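Local coordinates for protein dual oxidase maturation factor 1 (Mus musculus, PDB 6WXU) that may be required for the maturation of the dual oxidase DUOX1 and its transport from the endoplasmic reticulum to the plasma membrane, at residues 211-216 with 259-264. Numbering follows the deposited sequence.
Sequences LATGLF and LLCILL
Ile-262 and Cys-261 pack against Gly-214 in a close, largely apolar helix-helix contact, with no hydrogen bond across it, between helices 203-224 and 249-273, which run through predicted membrane spans. The two short segments point in nearly opposite directions, at 154° to each other, and their axes come within 7.3 Å. The absence of a side chain on Gly-214 probably permits this approach: a side chain here would point at helix 249-273, toward CG1 of Ile-262, which lies 3.9 Å from the CA of Gly-214. On the same glycine, CB of Cys-261 comes to 3.8 Å from the backbone N.

Ile-262 spreads its branches over three residues of the facing helix. Its CG1 is anti to its own carbonyl carbon (chi1 -74°) and the chain then runs on extended, carrying CD1 past the glycine to CD2 of Leu-215, 3.8 Å away, where the two side chains cross at about a right angle. CG2, the other branch, meets CD2 of Leu-211 at 4.0 Å. That same leucine methyl also rests against the backbone, 3.4 Å from O of Ile-262. An alanine in place of Ile-262 would probably open a gap over Gly-214 and cost CD2 of Leu-211 and CD2 of Leu-215 their contacts with CG2 and CD1.

One residue before the glycine, CG2 of Thr-213 meets SG of Cys-261 at 4.0 Å. Thr-213 turns its OG1 back to hydrogen-bond O of Met-209 in its own helix, so its methyl is what meets the sulfur. Ile-63 and Ile-67 of helix 50-72 touch Cys-261 and Thr-213 respectively, tying in a third helix. Such glycine-mediated, antiparallel close packing is characteristic of neighbouring helices in a polytopic transmembrane bundle.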
loop_
_atom_site.group_PDB
_atom_site.type_symbol
_atom_site.label_atom_id
_atom_site.label_comp_id
_atom_site.label_asym_id
_atom_site.label_seq_id
_atom_site.Cartn_x
_atom_site.Cartn_y
_atom_site.Cartn_z
ATOM N N LEU B 211 19.875 35.815 -25.464
ATOM C CA LEU B 211 20.870 35.835 -24.397
ATOM C C LEU B 211 20.310 35.254 -23.106
ATOM O O LEU B 211 21.018 34.554 -22.376
ATOM C CB LEU B 211 21.366 37.259 -24.167
ATOM C CG LEU B 211 22.388 37.784 -25.167
ATOM C CD1 LEU B 211 22.728 39.220 -24.849
ATOM C CD2 LEU B 211 23.629 36.931 -25.124
ATOM N N ALA B 212 19.045 35.539 -22.799
ATOM C CA ALA B 212 18.431 34.950 -21.615
ATOM C C ALA B 212 18.259 33.448 -21.778
ATOM O O ALA B 212 18.491 32.683 -20.834
ATOM C CB ALA B 212 17.090 35.619 -21.334
ATOM N N THR B 213 17.853 33.008 -22.970
ATOM C CA THR B 213 17.746 31.578 -23.234
ATOM C C THR B 213 19.066 30.864 -22.982
ATOM O O THR B 213 19.074 29.716 -22.528
ATOM C CB THR B 213 17.276 31.349 -24.668
ATOM O OG1 THR B 213 16.037 32.035 -24.875
ATOM C CG2 THR B 213 17.069 29.877 -24.934
ATOM N N GLY B 214 20.187 31.524 -23.260
ATOM C CA GLY B 214 21.482 30.931 -22.988
ATOM C C GLY B 214 21.907 31.016 -21.534
ATOM O O GLY B 214 22.465 30.063 -20.976
ATOM N N LEU B 215 21.645 32.163 -20.905
ATOM C CA LEU B 215 22.085 32.366 -19.530
ATOM C C LEU B 215 21.355 31.454 -18.560
ATOM O O LEU B 215 21.937 31.035 -17.556
ATOM C CB LEU B 215 21.897 33.823 -19.122
ATOM C CG LEU B 215 22.851 34.823 -19.772
ATOM C CD1 LEU B 215 22.493 36.231 -19.354
ATOM C CD2 LEU B 215 24.286 34.508 -19.404
ATOM N N PHE B 216 20.097 31.121 -18.832
ATOM C CA PHE B 216 19.405 30.228 -17.912
ATOM C C PHE B 216 19.861 28.782 -18.060
ATOM O O PHE B 216 19.858 28.034 -17.077
ATOM C CB PHE B 216 17.898 30.353 -18.090
ATOM C CG PHE B 216 17.330 31.572 -17.435
ATOM C CD1 PHE B 216 17.093 31.592 -16.077
ATOM C CD2 PHE B 216 17.058 32.706 -18.171
ATOM C CE1 PHE B 216 16.584 32.709 -15.470
ATOM C CE2 PHE B 216 16.549 33.827 -17.568
ATOM C CZ PHE B 216 16.311 33.829 -16.217
ATOM N N LEU B 259 25.983 28.061 -24.947
ATOM C CA LEU B 259 26.951 28.909 -25.632
ATOM C C LEU B 259 26.474 29.294 -27.025
ATOM O O LEU B 259 26.757 30.401 -27.492
ATOM C CB LEU B 259 28.305 28.210 -25.714
ATOM C CG LEU B 259 28.973 27.923 -24.374
ATOM C CD1 LEU B 259 30.377 27.393 -24.579
ATOM C CD2 LEU B 259 28.988 29.175 -23.527
ATOM N N LEU B 260 25.740 28.407 -27.699
ATOM C CA LEU B 260 25.209 28.745 -29.015
ATOM C C LEU B 260 24.194 29.877 -28.926
ATOM O O LEU B 260 24.251 30.837 -29.703
ATOM C CB LEU B 260 24.579 27.514 -29.661
ATOM C CG LEU B 260 23.853 27.779 -30.977
ATOM C CD1 LEU B 260 24.836 28.265 -32.014
ATOM C CD2 LEU B 260 23.131 26.537 -31.455
ATOM N N CYS B 261 23.246 29.776 -27.992
ATOM C CA CYS B 261 22.252 30.833 -27.833
ATOM C C CYS B 261 22.906 32.152 -27.450
ATOM O O CYS B 261 22.502 33.216 -27.931
ATOM C CB CYS B 261 21.214 30.433 -26.787
ATOM S SG CYS B 261 20.220 29.001 -27.220
ATOM N N ILE B 262 23.914 32.107 -26.579
ATOM C CA ILE B 262 24.597 33.336 -26.191
ATOM C C ILE B 262 25.301 33.955 -27.389
ATOM O O ILE B 262 25.262 35.176 -27.591
ATOM C CB ILE B 262 25.569 33.061 -25.032
ATOM C CG1 ILE B 262 24.788 32.862 -23.738
ATOM C CG2 ILE B 262 26.568 34.188 -24.888
ATOM C CD1 ILE B 262 25.653 32.734 -22.529
ATOM N N LEU B 263 25.939 33.125 -28.214
ATOM C CA LEU B 263 26.618 33.644 -29.394
ATOM C C LEU B 263 25.633 34.272 -30.370
ATOM O O LEU B 263 25.903 35.339 -30.932
ATOM C CB LEU B 263 27.409 32.530 -30.071
ATOM C CG LEU B 263 28.085 32.916 -31.382
ATOM C CD1 LEU B 263 29.028 34.080 -31.157
ATOM C CD2 LEU B 263 28.821 31.729 -31.970
ATOM N N LEU B 264 24.481 33.631 -30.581
ATOM C CA LEU B 264 23.488 34.195 -31.491
ATOM C C LEU B 264 22.950 35.518 -30.968
ATOM O O LEU B 264 22.779 36.473 -31.735
ATOM C CB LEU B 264 22.345 33.208 -31.708
ATOM C CG LEU B 264 22.692 31.944 -32.483
ATOM C CD1 LEU B 264 21.436 31.157 -32.778
ATOM C CD2 LEU B 264 23.420 32.300 -33.759
#